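PDB 2OP5: hypothetical protein from Uncultured marine organism, which is of unknown function but forms a dimer of ferredoxin-like subunits related to the dimeric alpha-beta barrel superfamily. Local coordinates for residues A[8-19]-A[98-109]; A[39-48]-A[78-87]. All coordinates share one frame; numbering follows the deposited sequence. Where two conformers were deposited one is given.

Contact 1: A[8-19]-A[98-109]. With EDO (1,2-ethanediol), chain H.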
loop_
_atom_site.group_PDB
_atom_site.type_symbol
_atom_site.label_atom_id
_atom_site.label_comp_id
_atom_site.label_asym_id
_atom_site.label_seq_id
_atom_site.Cartn_x
_atom_site.Cartn_y
_atom_site.Cartn_z
ATOM N N THR A 8 1.578 10.114 7.933
ATOM C CA THR A 8 0.478 9.817 7.031
ATOM C C THR A 8 -0.781 9.619 7.856
ATOM O O THR A 8 -0.793 8.834 8.786
ATOM C CB THR A 8 0.749 8.529 6.193
ATOM O OG1 THR A 8 1.912 8.708 5.391
ATOM C CG2 THR A 8 -0.409 8.214 5.264
ATOM N N ALA A 9 -1.830 10.348 7.511
ATOM C CA ALA A 9 -3.124 10.231 8.182
ATOM C C ALA A 9 -4.124 9.464 7.335
ATOM O O ALA A 9 -4.947 8.725 7.867
ATOM C CB ALA A 9 -3.677 11.596 8.478
ATOM N N PHE A 10 -4.064 9.674 6.024
ATOM C CA PHE A 10 -4.970 9.049 5.076
ATOM C C PHE A 10 -4.173 8.376 3.976
ATOM O O PHE A 10 -3.143 8.892 3.565
ATOM C CB PHE A 10 -5.871 10.108 4.479
ATOM C CG PHE A 10 -7.085 9.561 3.799
ATOM C CD1 PHE A 10 -8.158 9.107 4.550
ATOM C CD2 PHE A 10 -7.193 9.570 2.415
ATOM C CE1 PHE A 10 -9.300 8.647 3.932
ATOM C CE2 PHE A 10 -8.356 9.096 1.790
ATOM C CZ PHE A 10 -9.399 8.646 2.551
ATOM N N LEU A 11 -4.692 7.256 3.475
ATOM C CA LEU A 11 -3.988 6.436 2.507
ATOM C C LEU A 11 -4.907 5.684 1.527
ATOM O O LEU A 11 -6.024 5.290 1.872
ATOM C CB LEU A 11 -3.145 5.436 3.324
ATOM C CG LEU A 11 -2.250 4.299 2.837
ATOM C CD1 LEU A 11 -1.242 3.932 3.906
ATOM C CD2 LEU A 11 -3.035 3.070 2.436
ATOM N N ASN A 12 -4.424 5.515 0.297
ATOM C CA ASN A 12 -5.103 4.681 -0.703
ATOM C C ASN A 12 -4.099 3.650 -1.191
ATOM O O ASN A 12 -3.016 4.009 -1.644
ATOM C CB ASN A 12 -5.631 5.487 -1.883
ATOM C CG ASN A 12 -6.560 4.674 -2.797
ATOM O OD1 ASN A 12 -6.944 3.539 -2.491
ATOM N ND2 ASN A 12 -6.949 5.273 -3.913
ATOM N N SER A 13 -4.436 2.377 -1.029
ATOM C CA SER A 13 -3.610 1.257 -1.493
ATOM C C SER A 13 -4.467 0.633 -2.554
ATOM O O SER A 13 -5.359 -0.177 -2.263
ATOM C CB SER A 13 -3.321 0.253 -0.373
ATOM O OG SER A 13 -2.549 -0.843 -0.858
ATOM N N LEU A 14 -4.233 1.068 -3.786
ATOM C CA LEU A 14 -5.036 0.626 -4.897
ATOM C C LEU A 14 -4.271 -0.349 -5.777
ATOM O O LEU A 14 -3.035 -0.429 -5.688
ATOM C CB LEU A 14 -5.528 1.830 -5.688
ATOM C CG LEU A 14 -4.602 2.594 -6.621
ATOM C CD1 LEU A 14 -4.324 1.849 -7.921
ATOM C CD2 LEU A 14 -5.257 3.934 -6.975
ATOM N N PHE A 15 -5.016 -1.128 -6.564
ATOM C CA PHE A 15 -4.383 -2.049 -7.508
ATOM C C PHE A 15 -5.182 -2.146 -8.809
ATOM O O PHE A 15 -6.392 -1.892 -8.826
ATOM C CB PHE A 15 -4.025 -3.430 -6.889
ATOM C CG PHE A 15 -5.212 -4.291 -6.463
ATOM C CD1 PHE A 15 -5.714 -4.228 -5.168
ATOM C CD2 PHE A 15 -5.773 -5.207 -7.342
ATOM C CE1 PHE A 15 -6.771 -5.037 -4.763
ATOM C CE2 PHE A 15 -6.848 -6.018 -6.950
ATOM C CZ PHE A 15 -7.347 -5.931 -5.657
HETATM N N MSE A 16 -4.453 -2.460 -9.893
HETATM C CA MSE A 16 -5.022 -2.605 -11.241
HETATM C C MSE A 16 -4.553 -3.908 -11.862
HETATM O O MSE A 16 -3.371 -4.229 -11.808
HETATM C CB MSE A 16 -4.579 -1.490 -12.169
HETATM C CG MSE A 16 -5.257 -0.177 -11.931
HETATM SE SE MSE A 16 -4.084 1.277 -12.508
HETATM C CE MSE A 16 -2.783 0.957 -11.214
ATOM N N ASP A 17 -5.483 -4.618 -12.482
ATOM C CA ASP A 17 -5.232 -5.900 -13.118
ATOM C C ASP A 17 -5.516 -5.777 -14.600
ATOM O O ASP A 17 -6.606 -5.343 -14.989
ATOM C CB ASP A 17 -6.147 -6.967 -12.537
ATOM C CG ASP A 17 -5.894 -7.215 -11.068
ATOM O OD1 ASP A 17 -4.786 -6.889 -10.615
ATOM O OD2 ASP A 17 -6.805 -7.719 -10.360
ATOM N N PHE A 18 -4.535 -6.183 -15.408
ATOM C CA PHE A 18 -4.623 -6.117 -16.866
ATOM C C PHE A 18 -4.892 -7.489 -17.462
ATOM O O PHE A 18 -4.635 -8.520 -16.821
ATOM C CB PHE A 18 -3.339 -5.488 -17.435
ATOM C CG PHE A 18 -3.120 -4.072 -16.971
ATOM C CD1 PHE A 18 -2.478 -3.814 -15.765
ATOM C CD2 PHE A 18 -3.612 -2.999 -17.701
ATOM C CE1 PHE A 18 -2.293 -2.509 -15.318
ATOM C CE2 PHE A 18 -3.437 -1.692 -17.248
ATOM C CZ PHE A 18 -2.769 -1.454 -16.056
ATOM N N THR A 19 -5.442 -7.492 -18.677
ATOM C CA THR A 19 -5.789 -8.727 -19.374
ATOM C C THR A 19 -4.573 -9.354 -20.084
ATOM O O THR A 19 -4.656 -10.462 -20.621
ATOM C CB THR A 19 -6.933 -8.524 -20.396
ATOM O OG1 THR A 19 -6.496 -7.670 -21.454
ATOM C CG2 THR A 19 -8.192 -7.937 -19.727
ATOM N N PHE A 98 -6.870 0.781 -22.842
ATOM C CA PHE A 98 -6.615 -0.174 -21.790
ATOM C C PHE A 98 -7.902 -0.755 -21.190
ATOM O O PHE A 98 -8.997 -0.205 -21.337
ATOM C CB PHE A 98 -5.829 0.489 -20.654
ATOM C CG PHE A 98 -4.469 1.002 -21.060
ATOM C CD1 PHE A 98 -3.364 0.155 -21.060
ATOM C CD2 PHE A 98 -4.293 2.321 -21.433
ATOM C CE1 PHE A 98 -2.103 0.612 -21.431
ATOM C CE2 PHE A 98 -3.038 2.787 -21.805
ATOM C CZ PHE A 98 -1.941 1.927 -21.806
ATOM N N VAL A 99 -7.751 -1.888 -20.521
ATOM C CA VAL A 99 -8.861 -2.537 -19.834
ATOM C C VAL A 99 -8.297 -3.077 -18.520
ATOM O O VAL A 99 -7.350 -3.876 -18.512
ATOM C CB VAL A 99 -9.498 -3.683 -20.630
ATOM C CG1 VAL A 99 -10.554 -4.373 -19.776
ATOM C CG2 VAL A 99 -10.098 -3.182 -21.963
ATOM N N PHE A 100 -8.899 -2.608 -17.433
ATOM C CA PHE A 100 -8.539 -2.965 -16.086
ATOM C C PHE A 100 -9.553 -2.284 -15.193
ATOM O O PHE A 100 -10.169 -1.313 -15.615
ATOM C CB PHE A 100 -7.161 -2.370 -15.738
ATOM C CG PHE A 100 -7.100 -0.849 -15.859
ATOM C CD1 PHE A 100 -7.484 -0.027 -14.802
ATOM C CD2 PHE A 100 -6.673 -0.251 -17.028
ATOM C CE1 PHE A 100 -7.441 1.369 -14.921
ATOM C CE2 PHE A 100 -6.632 1.126 -17.147
ATOM C CZ PHE A 100 -7.016 1.941 -16.086
ATOM N N LYS A 101 -9.743 -2.781 -13.973
ATOM C CA LYS A 101 -10.598 -2.121 -12.986
ATOM C C LYS A 101 -9.709 -1.743 -11.816
ATOM O O LYS A 101 -8.914 -2.577 -11.350
ATOM C CB LYS A 101 -11.713 -3.041 -12.493
ATOM C CG LYS A 101 -12.553 -2.444 -11.344
ATOM C CD LYS A 101 -13.646 -3.381 -10.865
ATOM C CE LYS A 101 -14.747 -3.552 -11.896
ATOM N NZ LYS A 101 -15.923 -4.222 -11.298
ATOM N N ILE A 102 -9.847 -0.511 -11.339
ATOM C CA ILE A 102 -9.078 -0.075 -10.210
ATOM C C ILE A 102 -9.780 -0.571 -8.961
ATOM O O ILE A 102 -10.982 -0.348 -8.788
ATOM C CB ILE A 102 -8.935 1.455 -10.146
ATOM C CG1 ILE A 102 -8.176 1.960 -11.375
ATOM C CG2 ILE A 102 -8.136 1.872 -8.914
ATOM C CD1 ILE A 102 -7.781 3.449 -11.331
ATOM N N HIS A 103 -9.022 -1.278 -8.121
ATOM C CA HIS A 103 -9.484 -1.679 -6.799
ATOM C C HIS A 103 -8.889 -0.732 -5.797
ATOM O O HIS A 103 -7.690 -0.785 -5.552
ATOM C CB HIS A 103 -9.061 -3.097 -6.487
ATOM C CG HIS A 103 -9.839 -4.110 -7.253
ATOM N ND1 HIS A 103 -9.305 -4.827 -8.301
ATOM C CD2 HIS A 103 -11.134 -4.496 -7.147
ATOM C CE1 HIS A 103 -10.231 -5.646 -8.779
ATOM N NE2 HIS A 103 -11.352 -5.453 -8.107
ATOM N N ASN A 104 -9.721 0.159 -5.268
ATOM C CA ASN A 104 -9.301 1.137 -4.267
ATOM C C ASN A 104 -9.550 0.611 -2.874
ATOM O O ASN A 104 -10.509 -0.157 -2.649
ATOM C CB ASN A 104 -10.089 2.441 -4.401
ATOM C CG ASN A 104 -9.916 3.081 -5.752
ATOM O OD1 ASN A 104 -8.875 3.693 -6.043
ATOM N ND2 ASN A 104 -10.951 2.965 -6.587
ATOM N N ASN A 105 -8.688 1.056 -1.962
ATOM C CA ASN A 105 -8.738 0.728 -0.547
ATOM C C ASN A 105 -8.283 1.962 0.220
ATOM O O ASN A 105 -7.102 2.068 0.550
ATOM C CB ASN A 105 -7.822 -0.452 -0.231
ATOM C CG ASN A 105 -8.241 -1.718 -0.960
ATOM O OD1 ASN A 105 -9.198 -2.369 -0.576
ATOM N ND2 ASN A 105 -7.516 -2.060 -2.022
ATOM N N ARG A 106 -9.221 2.876 0.496
ATOM C CA ARG A 106 -8.927 4.138 1.178
ATOM C C ARG A 106 -9.349 4.118 2.620
ATOM O O ARG A 106 -10.416 3.589 2.949
ATOM C CB ARG A 106 -9.688 5.302 0.560
ATOM C CG ARG A 106 -9.547 5.479 -0.905
ATOM C CD ARG A 106 -10.361 6.677 -1.368
ATOM N NE ARG A 106 -10.790 6.494 -2.748
ATOM C CZ ARG A 106 -11.981 6.047 -3.138
ATOM N NH1 ARG A 106 -12.934 5.717 -2.275
ATOM N NH2 ARG A 106 -12.221 5.928 -4.433
ATOM N N GLY A 107 -8.567 4.780 3.468
ATOM C CA GLY A 107 -8.899 4.878 4.881
ATOM C C GLY A 107 -7.895 5.620 5.745
ATOM O O GLY A 107 -6.868 6.095 5.263
ATOM N N VAL A 108 -8.220 5.682 7.037
ATOM C CA VAL A 108 -7.439 6.361 8.031
ATOM C C VAL A 108 -6.318 5.455 8.480
ATOM O O VAL A 108 -6.536 4.258 8.690
ATOM C CB VAL A 108 -8.233 6.625 9.357
ATOM C CG1 VAL A 108 -7.578 7.729 10.162
ATOM C CG2 VAL A 108 -9.630 7.041 9.109
ATOM N N VAL A 109 -5.146 6.043 8.667
ATOM C CA VAL A 109 -4.020 5.338 9.229
ATOM C C VAL A 109 -4.252 5.204 10.748
ATOM O O VAL A 109 -4.634 6.165 11.424
ATOM C CB VAL A 109 -2.682 6.052 8.922
ATOM C CG1 VAL A 109 -1.541 5.424 9.708
ATOM C CG2 VAL A 109 -2.382 5.986 7.438
HETATM C C1 EDO H . -12.201 2.592 -1.092
HETATM O O1 EDO H . -12.016 1.861 0.135
HETATM C C2 EDO H . -13.613 2.391 -1.630
HETATM O O2 EDO H . -13.571 1.820 -2.947
#
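N12 and N105 repair the antiparallel ladder between 8-19 and 98-109 with their side-chain amides, midway between two stretches of regular pairing. N12 holds CG anti to its backbone N (chi1 -169°), which lays the amide over the neighbouring strand: OD1 accepts from N105 N at 3.1 Å, and ND2 donates at 3.3 Å to N104 OD1, which lies in the N12 amide plane. N105 answers in kind. Its ND2 donates to S13 O at 2.9 Å, nearly in line with the C=O bond, while S13 N donates to N105 O; N105 OD1 is taken by R63 of the second subunit. N12 OD1 and N105 ND2 thus stand in for missing backbone partners. Toward one end, L11 and G107 form a hydrogen-bonded pair, and the F10 ring lies by G107, CD1 near G107 O and G107 N over one ring face. Toward the other, F15 and H103 exchange backbone bonds. F15 CG sits between the backbone N and the carbonyl carbon (chi1 66°). In the conformer given, one of two and so tentative in detail, H103 CB stands over the ring centre, a CH-pi contact of 3.5 Å to the centroid. The imidazole is slid aside, its plane 30° from that of the phenyl, and the rings barely overlap. M16 CG packs against I102 CG1 and, at 3.6 Å, F100 CD1; the selenium of M16, a selenomethionine, comes obliquely to the F100 ring, a Met-aromatic contact. F18 CE2 meets F100 CD2 at 3.5 Å, while F100 CB stands over the F18 ring face. An ethanediol accepts from R106 N. This is the pairing of a central strand with an edge strand in a ferredoxin-like sheet, which V109 continues into the second subunit.

Contact 2: A[39-48]-A[78-87]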
loop_
_atom_site.group_PDB
_atom_site.type_symbol
_atom_site.label_atom_id
_atom_site.label_comp_id
_atom_site.label_asym_id
_atom_site.label_seq_id
_atom_site.Cartn_x
_atom_site.Cartn_y
_atom_site.Cartn_z
ATOM N N LEU A 39 3.619 17.736 -11.560
ATOM C CA LEU A 39 2.367 17.371 -10.915
ATOM C C LEU A 39 2.641 17.007 -9.449
ATOM O O LEU A 39 1.971 17.486 -8.558
ATOM C CB LEU A 39 1.704 16.196 -11.652
ATOM C CG LEU A 39 0.413 15.692 -11.008
ATOM C CD1 LEU A 39 -0.554 16.781 -10.958
ATOM C CD2 LEU A 39 -0.198 14.490 -11.715
ATOM N N TYR A 40 3.636 16.162 -9.213
ATOM C CA TYR A 40 4.021 15.793 -7.843
ATOM C C TYR A 40 4.350 16.988 -6.969
ATOM O O TYR A 40 4.023 16.999 -5.800
ATOM C CB TYR A 40 5.247 14.875 -7.832
ATOM C CG TYR A 40 4.993 13.419 -8.110
ATOM C CD1 TYR A 40 3.955 12.731 -7.466
ATOM C CD2 TYR A 40 5.861 12.698 -8.917
ATOM C CE1 TYR A 40 3.735 11.411 -7.695
ATOM C CE2 TYR A 40 5.666 11.359 -9.125
ATOM C CZ TYR A 40 4.601 10.717 -8.514
ATOM O OH TYR A 40 4.395 9.371 -8.749
ATOM N N SER A 41 5.009 17.991 -7.533
ATOM C CA SER A 41 5.339 19.189 -6.754
ATOM C C SER A 41 4.078 19.842 -6.215
ATOM O O SER A 41 4.022 20.181 -5.053
ATOM C CB SER A 41 6.119 20.194 -7.599
ATOM O OG SER A 41 6.634 21.228 -6.788
ATOM N N ARG A 42 3.063 19.975 -7.072
ATOM C CA ARG A 42 1.801 20.603 -6.686
ATOM C C ARG A 42 0.932 19.728 -5.787
ATOM O O ARG A 42 0.247 20.253 -4.909
ATOM C CB ARG A 42 1.036 21.083 -7.926
ATOM C CG ARG A 42 1.734 22.297 -8.523
ATOM C CD ARG A 42 1.139 22.833 -9.826
ATOM N NE ARG A 42 1.487 21.982 -10.962
ATOM C CZ ARG A 42 0.684 21.119 -11.564
ATOM N NH1 ARG A 42 -0.576 20.967 -11.195
ATOM N NH2 ARG A 42 1.155 20.417 -12.576
ATOM N N LEU A 43 0.947 18.419 -6.014
ATOM C CA LEU A 43 0.209 17.496 -5.182
ATOM C C LEU A 43 0.888 17.418 -3.809
ATOM O O LEU A 43 0.224 17.367 -2.781
ATOM C CB LEU A 43 0.139 16.105 -5.823
ATOM C CG LEU A 43 -0.636 15.858 -7.129
ATOM C CD1 LEU A 43 -0.418 14.440 -7.592
ATOM C CD2 LEU A 43 -2.144 16.106 -7.005
ATOM N N SER A 44 2.213 17.449 -3.780
ATOM C CA SER A 44 2.921 17.380 -2.487
ATOM C C SER A 44 2.611 18.610 -1.631
ATOM O O SER A 44 2.432 18.482 -0.423
ATOM C CB SER A 44 4.436 17.182 -2.639
ATOM O OG SER A 44 5.148 18.395 -2.804
ATOM N N ALA A 45 2.492 19.779 -2.261
ATOM C CA ALA A 45 2.112 20.992 -1.535
ATOM C C ALA A 45 0.666 20.880 -1.047
ATOM O O ALA A 45 0.307 21.475 -0.031
ATOM C CB ALA A 45 2.275 22.199 -2.417
ATOM N N ALA A 46 -0.160 20.112 -1.764
ATOM C CA ALA A 46 -1.570 19.912 -1.383
ATOM C C ALA A 46 -1.807 18.803 -0.352
ATOM O O ALA A 46 -2.939 18.609 0.076
ATOM C CB ALA A 46 -2.444 19.661 -2.630
ATOM N N GLY A 47 -0.770 18.063 0.025
ATOM C CA GLY A 47 -0.932 17.006 1.005
ATOM C C GLY A 47 -0.421 15.632 0.617
ATOM O O GLY A 47 -0.454 14.720 1.450
ATOM N N LEU A 48 0.008 15.437 -0.635
ATOM C CA LEU A 48 0.589 14.142 -0.987
ATOM C C LEU A 48 1.965 14.084 -0.316
ATOM O O LEU A 48 2.787 15.008 -0.456
ATOM C CB LEU A 48 0.715 13.942 -2.501
ATOM C CG LEU A 48 1.210 12.566 -2.945
ATOM C CD1 LEU A 48 0.176 11.485 -2.684
ATOM C CD2 LEU A 48 1.595 12.582 -4.403
ATOM N N LYS A 78 -8.078 17.568 -2.183
ATOM C CA LYS A 78 -7.478 18.655 -2.941
ATOM C C LYS A 78 -6.628 18.033 -4.052
ATOM O O LYS A 78 -6.595 18.549 -5.149
ATOM C CB LYS A 78 -6.635 19.577 -2.061
ATOM C CG LYS A 78 -7.460 20.359 -1.036
ATOM C CD LYS A 78 -6.645 21.334 -0.195
ATOM C CE LYS A 78 -5.519 20.676 0.606
ATOM N NZ LYS A 78 -4.820 21.685 1.447
ATOM N N CYS A 79 -5.959 16.914 -3.768
ATOM C CA CYS A 79 -5.137 16.246 -4.784
ATOM C C CYS A 79 -5.980 15.653 -5.899
ATOM O O CYS A 79 -5.510 15.555 -7.006
ATOM C CB CYS A 79 -4.223 15.191 -4.163
ATOM S SG CYS A 79 -2.829 15.927 -3.328
ATOM N N GLN A 80 -7.206 15.249 -5.593
ATOM C CA GLN A 80 -8.147 14.741 -6.597
ATOM C C GLN A 80 -8.606 15.870 -7.498
ATOM O O GLN A 80 -8.866 15.678 -8.669
ATOM C CB GLN A 80 -9.389 14.087 -5.943
ATOM C CG GLN A 80 -9.162 12.689 -5.381
ATOM C CD GLN A 80 -8.757 11.689 -6.447
ATOM O OE1 GLN A 80 -7.590 11.280 -6.537
ATOM N NE2 GLN A 80 -9.702 11.310 -7.271
ATOM N N GLU A 81 -8.690 17.059 -6.932
ATOM C CA GLU A 81 -9.103 18.227 -7.676
ATOM C C GLU A 81 -7.986 18.627 -8.663
ATOM O O GLU A 81 -8.244 18.967 -9.825
ATOM C CB GLU A 81 -9.374 19.360 -6.687
ATOM C CG GLU A 81 -10.282 20.461 -7.208
ATOM C CD GLU A 81 -11.709 19.973 -7.372
ATOM O OE1 GLU A 81 -12.014 19.341 -8.415
ATOM O OE2 GLU A 81 -12.518 20.241 -6.447
ATOM N N ILE A 82 -6.752 18.604 -8.164
ATOM C CA ILE A 82 -5.559 18.925 -8.972
ATOM C C ILE A 82 -5.412 17.960 -10.159
ATOM O O ILE A 82 -5.201 18.393 -11.292
ATOM C CB ILE A 82 -4.293 18.964 -8.079
ATOM C CG1 ILE A 82 -4.378 20.217 -7.186
ATOM C CG2 ILE A 82 -3.025 18.969 -8.926
ATOM C CD1 ILE A 82 -3.259 20.354 -6.153
ATOM N N ILE A 83 -5.535 16.661 -9.886
ATOM C CA ILE A 83 -5.502 15.618 -10.930
ATOM C C ILE A 83 -6.587 15.824 -12.023
ATOM O O ILE A 83 -6.332 15.591 -13.211
ATOM C CB ILE A 83 -5.617 14.234 -10.271
ATOM C CG1 ILE A 83 -4.298 13.920 -9.551
ATOM C CG2 ILE A 83 -5.926 13.128 -11.293
ATOM C CD1 ILE A 83 -4.410 12.934 -8.481
ATOM N N ASP A 84 -7.769 16.285 -11.614
ATOM C CA ASP A 84 -8.903 16.532 -12.518
ATOM C C ASP A 84 -8.596 17.670 -13.475
ATOM O O ASP A 84 -8.946 17.623 -14.655
ATOM C CB ASP A 84 -10.161 16.892 -11.710
ATOM C CG ASP A 84 -11.420 16.940 -12.566
ATOM O OD1 ASP A 84 -11.753 15.897 -13.162
ATOM O OD2 ASP A 84 -12.089 18.008 -12.629
ATOM N N LYS A 85 -7.959 18.707 -12.945
ATOM C CA LYS A 85 -7.564 19.857 -13.724
ATOM C C LYS A 85 -6.270 19.613 -14.555
ATOM O O LYS A 85 -5.946 20.394 -15.461
ATOM C CB LYS A 85 -7.343 21.034 -12.771
ATOM C CG LYS A 85 -8.583 21.527 -12.024
ATOM N N GLU A 86 -5.530 18.551 -14.223
ATOM C CA GLU A 86 -4.272 18.210 -14.891
ATOM C C GLU A 86 -4.488 17.517 -16.223
ATOM O O GLU A 86 -3.764 17.782 -17.159
ATOM C CB GLU A 86 -3.443 17.277 -13.995
ATOM C CG GLU A 86 -2.046 16.929 -14.474
ATOM C CD GLU A 86 -1.092 18.127 -14.442
ATOM O OE1 GLU A 86 -1.463 19.158 -13.843
ATOM O OE2 GLU A 86 0.016 18.041 -15.019
ATOM N N PHE A 87 -5.474 16.623 -16.287
ATOM C CA PHE A 87 -5.725 15.826 -17.471
ATOM C C PHE A 87 -7.120 16.058 -18.013
ATOM O O PHE A 87 -8.000 16.521 -17.305
ATOM C CB PHE A 87 -5.503 14.348 -17.148
ATOM C CG PHE A 87 -4.169 14.068 -16.481
ATOM C CD1 PHE A 87 -3.017 13.949 -17.227
ATOM C CD2 PHE A 87 -4.087 13.932 -15.107
ATOM C CE1 PHE A 87 -1.790 13.708 -16.618
ATOM C CE2 PHE A 87 -2.888 13.679 -14.481
ATOM C CZ PHE A 87 -1.733 13.572 -15.237
HETATM O O HOH W 1 -3.377 20.367 -12.540
#
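The R42 guanidinium meets E86 at its edge: OE1 lies near the guanidinium plane, and guanidinium and carboxylate planes are turned 26° apart. NH2 donates to OE1 at 3.2 Å, on the syn side but 33° out of the carboxylate plane, and NH1 adds a weak bond to the same oxygen. A water donates to OE1 at 2.6 Å and to I82 O, tying the salt bridge to the backbone of 78-87. The F87 ring carries E86 CG over one face, offset toward the rim, while L39 CD2 approaches it obliquely at 3.9 Å. E86 sets out with CG anti to the backbone N and bends at chi2; its CG methylene lies against L39 CD1 as the carboxylate turns to R42. An alanine at E86 is likely to leave the R42 guanidinium without this carboxylate and the water without one of its two acceptors, and to remove part of the packing on L39 CD1. Beyond the charged pair the interface is mostly apolar. I82 is a knob in the hole formed by L39, R42, L43 and A46: CG2 reaches L43 CD2 at 3.6 Å, and CD1 presses on A46 CB at 3.7 Å. L43 slides past I82 in the opposite direction, its CD2 also meeting C79 CB at 3.6 Å. C79 SG, beside its backbone N, faces A46 CB at 3.8 Å and lies near the L43 carbonyl. Helix 37-46 closes with a Schellman motif at G47, whose positive phi turns the chain into L48, and L48 CB borders C79 SG. A single knob-into-hole, I82, thus joins two nearly antiparallel helices, segments 39-46 and 78-86 running at 155° with axes 9.3 Å apart, in the helical layer covering one face of a ferredoxin-like sheet.

Contact 1 joins strands 10-17 and 102-114 within the sheet, whereas contact 2 joins helices 37-46 and 73-86 in the layer above it. Their centres are about 17 Å apart and their nearest atoms about 7 Å, and contact 2 is nested in the chain between the two segments of contact 1. Both are partly buried, but the centre of contact 1 lies nearer the middle of the chain, 7 Å from its centre against 12 Å. Main-chain bonds and asparagine side chains dominate the sheet pairing; apolar interlocking with one salt bridge at its margin holds the helices. Each also touches the second subunit, contact 1 by continuing its sheet, contact 2 through Y40, S44 and L48.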